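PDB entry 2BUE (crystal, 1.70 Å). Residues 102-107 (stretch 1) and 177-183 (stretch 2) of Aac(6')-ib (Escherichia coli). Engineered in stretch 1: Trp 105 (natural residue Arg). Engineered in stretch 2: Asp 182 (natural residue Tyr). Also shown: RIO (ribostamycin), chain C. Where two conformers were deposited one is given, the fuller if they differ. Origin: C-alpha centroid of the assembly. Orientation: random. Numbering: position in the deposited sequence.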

ATOM      1  N   GLY A 102     -13.334  -6.430  -2.209  1.00 22.03           N
ATOM      2  CA  GLY A 102     -14.222  -6.842  -3.321  1.00 22.58           C
ATOM      3  C   GLY A 102     -14.259  -8.346  -3.568  1.00 22.10           C
ATOM      4  O   GLY A 102     -13.409  -9.081  -3.075  1.00 20.90           O
ATOM      5  N   ASP A 103     -15.250  -8.792  -4.340  1.00 21.96           N
ATOM      6  CA  ASP A 103     -15.379 -10.196  -4.720  1.00 22.70           C
ATOM      7  C   ASP A 103     -14.048 -10.746  -5.253  1.00 20.52           C
ATOM      8  O   ASP A 103     -13.378 -10.125  -6.082  1.00 21.22           O
ATOM      9  CB  ASP A 103     -16.470 -10.354  -5.800  1.00 23.56           C
ATOM     10  CG  ASP A 103     -17.077 -11.768  -5.858  1.00 28.99           C
ATOM     11  OD1 ASP A 103     -16.749 -12.641  -5.017  1.00 34.39           O
ATOM     12  OD2 ASP A 103     -17.918 -12.007  -6.763  1.00 34.53           O
ATOM     13  N   GLY A 104     -13.679 -11.909  -4.747  1.00 19.52           N
ATOM     14  CA  GLY A 104     -12.474 -12.584  -5.184  1.00 17.60           C
ATOM     15  C   GLY A 104     -11.269 -12.284  -4.316  1.00 15.65           C
ATOM     16  O   GLY A 104     -10.278 -13.009  -4.377  1.00 15.87           O
ATOM     17  N   TRP A 105     -11.340 -11.190  -3.542  1.00 14.40           N
ATOM     18  CA  TRP A 105     -10.204 -10.761  -2.720  1.00 13.14           C
ATOM     19  C   TRP A 105     -10.295 -11.298  -1.290  1.00 12.59           C
ATOM     20  O   TRP A 105     -11.324 -11.119  -0.620  1.00 11.68           O
ATOM     21  CB  TRP A 105     -10.114  -9.232  -2.682  1.00 12.72           C
ATOM     22  CG  TRP A 105      -9.663  -8.628  -3.963  1.00 11.20           C
ATOM     23  CD1 TRP A 105     -10.447  -8.039  -4.927  1.00 12.37           C
ATOM     24  CD2 TRP A 105      -8.313  -8.512  -4.410  1.00 11.47           C
ATOM     25  NE1 TRP A 105      -9.653  -7.566  -5.957  1.00 13.85           N
ATOM     26  CE2 TRP A 105      -8.341  -7.875  -5.684  1.00 10.36           C
ATOM     27  CE3 TRP A 105      -7.080  -8.937  -3.885  1.00  9.61           C
ATOM     28  CZ2 TRP A 105      -7.168  -7.619  -6.429  1.00 13.45           C
ATOM     29  CZ3 TRP A 105      -5.915  -8.674  -4.614  1.00 10.34           C
ATOM     30  CH2 TRP A 105      -5.966  -8.026  -5.875  1.00 11.31           C
ATOM     31  N   TRP A 106      -9.216 -11.949  -0.842  1.00 11.95           N
ATOM     32  CA  TRP A 106      -9.047 -12.397   0.551  1.00 12.13           C
ATOM     33  C   TRP A 106     -10.233 -13.209   1.049  1.00 13.38           C
ATOM     34  O   TRP A 106     -10.682 -13.036   2.180  1.00 13.45           O
ATOM     35  CB  TRP A 106      -8.694 -11.197   1.491  1.00 11.01           C
ATOM     36  CG  TRP A 106      -7.687 -10.340   0.780  1.00 10.59           C
ATOM     37  CD1 TRP A 106      -7.836  -9.041   0.384  1.00  9.60           C
ATOM     38  CD2 TRP A 106      -6.418 -10.774   0.264  1.00 11.35           C
ATOM     39  NE1 TRP A 106      -6.732  -8.624  -0.324  1.00  9.29           N
ATOM     40  CE2 TRP A 106      -5.842  -9.665  -0.417  1.00  9.58           C
ATOM     41  CE3 TRP A 106      -5.700 -11.978   0.333  1.00 11.72           C
ATOM     42  CZ2 TRP A 106      -4.592  -9.736  -1.053  1.00 10.75           C
ATOM     43  CZ3 TRP A 106      -4.447 -12.060  -0.318  1.00 10.39           C
ATOM     44  CH2 TRP A 106      -3.900 -10.932  -0.982  1.00 11.45           C
ATOM     45  N   GLU A 107     -10.705 -14.129   0.209  0.50 13.84           N
ATOM     46  CA  GLU A 107     -11.918 -14.903   0.520  0.50 15.58           C
ATOM     47  C   GLU A 107     -11.758 -15.933   1.645  0.50 15.62           C
ATOM     48  O   GLU A 107     -12.764 -16.430   2.191  0.50 16.26           O
ATOM     49  CB  GLU A 107     -12.465 -15.564  -0.750  0.50 15.13           C
ATOM     50  CG  GLU A 107     -12.990 -14.565  -1.773  0.50 16.79           C
ATOM     51  CD  GLU A 107     -13.650 -15.226  -2.963  0.50 17.67           C
ATOM     52  OE1 GLU A 107     -13.286 -16.377  -3.287  0.50 19.37           O
ATOM     53  OE2 GLU A 107     -14.523 -14.578  -3.578  0.50 21.04           O
ATOM     54  N   THR A 177       2.749 -18.304  -2.086  1.00 10.86           N
ATOM     55  CA  THR A 177       2.050 -17.813  -3.244  1.00 11.05           C
ATOM     56  C   THR A 177       0.561 -18.007  -3.070  1.00 10.74           C
ATOM     57  O   THR A 177       0.098 -19.112  -2.727  1.00 11.32           O
ATOM     58  CB  THR A 177       2.551 -18.550  -4.526  1.00 10.61           C
ATOM     59  OG1 THR A 177       3.961 -18.313  -4.650  1.00  9.75           O
ATOM     60  CG2 THR A 177       1.825 -18.043  -5.782  1.00 10.55           C
ATOM     61  N   VAL A 178      -0.192 -16.941  -3.341  1.00 10.73           N
ATOM     62  CA  VAL A 178      -1.639 -17.010  -3.309  1.00 10.88           C
ATOM     63  C   VAL A 178      -2.282 -16.513  -4.606  1.00 11.71           C
ATOM     64  O   VAL A 178      -1.714 -15.631  -5.298  1.00 11.62           O
ATOM     65  CB  VAL A 178      -2.190 -16.210  -2.087  1.00 11.43           C
ATOM     66  CG1 VAL A 178      -1.644 -16.796  -0.781  1.00 11.65           C
ATOM     67  CG2 VAL A 178      -1.834 -14.725  -2.209  1.00 10.23           C
ATOM     68  N   THR A 179      -3.458 -17.070  -4.911  1.00 12.45           N
ATOM     69  CA  THR A 179      -4.203 -16.677  -6.094  1.00 13.40           C
ATOM     70  C   THR A 179      -5.078 -15.495  -5.753  1.00 13.40           C
ATOM     71  O   THR A 179      -5.909 -15.603  -4.858  1.00 14.12           O
ATOM     72  CB  THR A 179      -5.104 -17.815  -6.628  1.00 14.62           C
ATOM     73  OG1 THR A 179      -4.263 -18.928  -6.953  1.00 17.06           O
ATOM     74  CG2 THR A 179      -5.810 -17.351  -7.887  1.00 16.43           C
ATOM     75  N   THR A 180      -4.880 -14.381  -6.463  1.00 11.95           N
ATOM     76  CA  THR A 180      -5.737 -13.174  -6.298  1.00 11.97           C
ATOM     77  C   THR A 180      -6.395 -12.781  -7.625  1.00 12.82           C
ATOM     78  O   THR A 180      -5.997 -13.277  -8.700  1.00 13.33           O
ATOM     79  CB  THR A 180      -4.907 -11.962  -5.809  1.00 10.97           C
ATOM     80  OG1 THR A 180      -4.186 -11.396  -6.927  1.00 10.87           O
ATOM     81  CG2 THR A 180      -3.941 -12.347  -4.664  1.00 11.33           C
ATOM     82  N   PRO A 181      -7.397 -11.885  -7.580  1.00 13.14           N
ATOM     83  CA  PRO A 181      -7.958 -11.358  -8.842  1.00 13.37           C
ATOM     84  C   PRO A 181      -6.934 -10.711  -9.781  1.00 13.91           C
ATOM     85  O   PRO A 181      -7.178 -10.605 -10.998  1.00 14.43           O
ATOM     86  CB  PRO A 181      -9.003 -10.341  -8.363  1.00 13.15           C
ATOM     87  CG  PRO A 181      -9.445 -10.885  -7.034  1.00 13.42           C
ATOM     88  CD  PRO A 181      -8.143 -11.389  -6.405  1.00 13.64           C
ATOM     89  N   ASP A 182      -5.787 -10.302  -9.242  1.00 12.90           N
ATOM     90  CA  ASP A 182      -4.706  -9.725 -10.050  1.00 12.87           C
ATOM     91  C   ASP A 182      -3.605 -10.753 -10.336  1.00 12.98           C
ATOM     92  O   ASP A 182      -2.463 -10.382 -10.645  1.00 13.27           O
ATOM     93  CB  ASP A 182      -4.112  -8.486  -9.373  1.00 13.05           C
ATOM     94  CG  ASP A 182      -5.066  -7.284  -9.424  1.00 14.72           C
ATOM     95  OD1 ASP A 182      -6.030  -7.343 -10.222  1.00 17.01           O
ATOM     96  OD2 ASP A 182      -4.846  -6.301  -8.686  1.00 15.38           O
ATOM     97  N   GLY A 183      -3.965 -12.030 -10.230  1.00 12.54           N
ATOM     98  CA  GLY A 183      -3.019 -13.139 -10.473  1.00 12.24           C
ATOM     99  C   GLY A 183      -2.329 -13.649  -9.220  1.00 12.30           C
ATOM    100  O   GLY A 183      -2.609 -13.207  -8.104  1.00 11.54           O
TER
HETATM  101  O1  RIO C1201      -5.873   0.715  -6.336  1.00 28.45           O
HETATM  102  C1  RIO C1201      -7.159   1.113  -5.839  1.00 26.97           C
HETATM  103  C2  RIO C1201      -8.216   0.160  -6.412  1.00 26.43           C
HETATM  104  O2  RIO C1201      -7.675  -1.154  -6.658  1.00 23.57           O
HETATM  105  C3  RIO C1201      -7.891  -1.985  -5.505  1.00 21.54           C
HETATM  106  O3  RIO C1201      -6.655  -2.198  -4.793  1.00 12.35           O
HETATM  107  C4  RIO C1201      -6.329  -3.628  -4.581  1.00 12.01           C
HETATM  108  C5  RIO C1201      -6.992  -4.188  -3.290  1.00 11.32           C
HETATM  109  O4  RIO C1201      -8.404  -4.131  -3.393  1.00 12.18           O
HETATM  110  C6  RIO C1201      -6.559  -5.622  -2.936  1.00  9.19           C
HETATM  111  N1  RIO C1201      -7.114  -5.976  -1.597  1.00  9.78           N
HETATM  112  C7  RIO C1201      -5.009  -5.719  -2.886  1.00 10.47           C
HETATM  113  C8  RIO C1201      -4.401  -5.258  -4.227  1.00  9.08           C
HETATM  114  N2  RIO C1201      -2.924  -5.443  -4.165  1.00  9.05           N
HETATM  115  C9  RIO C1201      -4.779  -3.766  -4.527  1.00 10.33           C
HETATM  116  O5  RIO C1201      -4.271  -3.509  -5.868  1.00  9.72           O
HETATM  117  C10 RIO C1201      -3.682  -2.216  -6.020  1.00 11.28           C
HETATM  118  O6  RIO C1201      -2.330  -2.227  -5.631  1.00 12.89           O
HETATM  119  C11 RIO C1201      -1.415  -2.988  -6.497  1.00 14.40           C
HETATM  120  C12 RIO C1201       0.010  -2.709  -5.961  1.00 13.70           C
HETATM  121  N3  RIO C1201       0.268  -3.497  -4.746  1.00 14.04           N
HETATM  122  C13 RIO C1201      -1.544  -2.542  -7.985  1.00 15.01           C
HETATM  123  O7  RIO C1201      -0.746  -3.444  -8.789  1.00 15.24           O
HETATM  124  C14 RIO C1201      -3.027  -2.593  -8.428  1.00 13.41           C
HETATM  125  O8  RIO C1201      -3.205  -2.213  -9.822  1.00 16.95           O
HETATM  126  C15 RIO C1201      -3.904  -1.748  -7.489  1.00 11.63           C
HETATM  127  N4  RIO C1201      -5.323  -1.821  -7.839  1.00 13.16           N
HETATM  128  C16 RIO C1201      -8.979  -1.266  -4.666  1.00 25.05           C
HETATM  129  O9  RIO C1201     -10.095  -2.141  -4.611  1.00 27.78           O
HETATM  130  C17 RIO C1201      -9.426  -0.078  -5.537  1.00 28.15           C
HETATM  131  O10 RIO C1201     -10.507  -0.540  -6.393  1.00 31.26           O

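Stretch 1 opens with a type II turn from Gly 102 to Trp 105 closed by Trp 105 N to Gly 102 O at 3.0 Å. Stretch 2 leaves a strand at Thr 180 and enters a type I turn ending at Gly 183, pinned by Thr 180 N to Gly 183 O (3.0 Å) and Gly 183 N to Thr 180 O (2.8 Å). Thr 180 OG1 donates to Gly 183 O (2.7 Å) and accepts from Asp 182 N (3.0 Å). The backbones approach with Gly 104 CA 5.9 Å from Pro 181 CA and Trp 105 CA 6.2 Å from Thr 180 CA. Positive phi suits Gly 104 and Gly 183, where a CB would jam against the preceding carbonyl; at Gly 104 it would also lie 3.0 Å from Pro 181 CG.

No hydrogen bond joins the stretches; packing carries the contact. Pro 181, whose ring restrains phi near its observed -56°, suiting the turn's first inner position, sets CG 3.4 Å from the five-membered ring centroid of engineered Trp 105: a CH-pi contact, CG's weakly polarized C-H meeting the electron-rich face. Ribostamycin covers the opposite face, its C6 3.5 Å from Trp 105 CE3. At the ring edge, OD2 of Asp 182, also engineered, lies 3.5 Å from Trp 105 CH2, facing the electropositive rim. Trp 106 CZ3 makes an apolar contact with Val 178 CG2 (4.2 Å); Trp 106 NE1 lies 3.0 Å from ribostamycin N1.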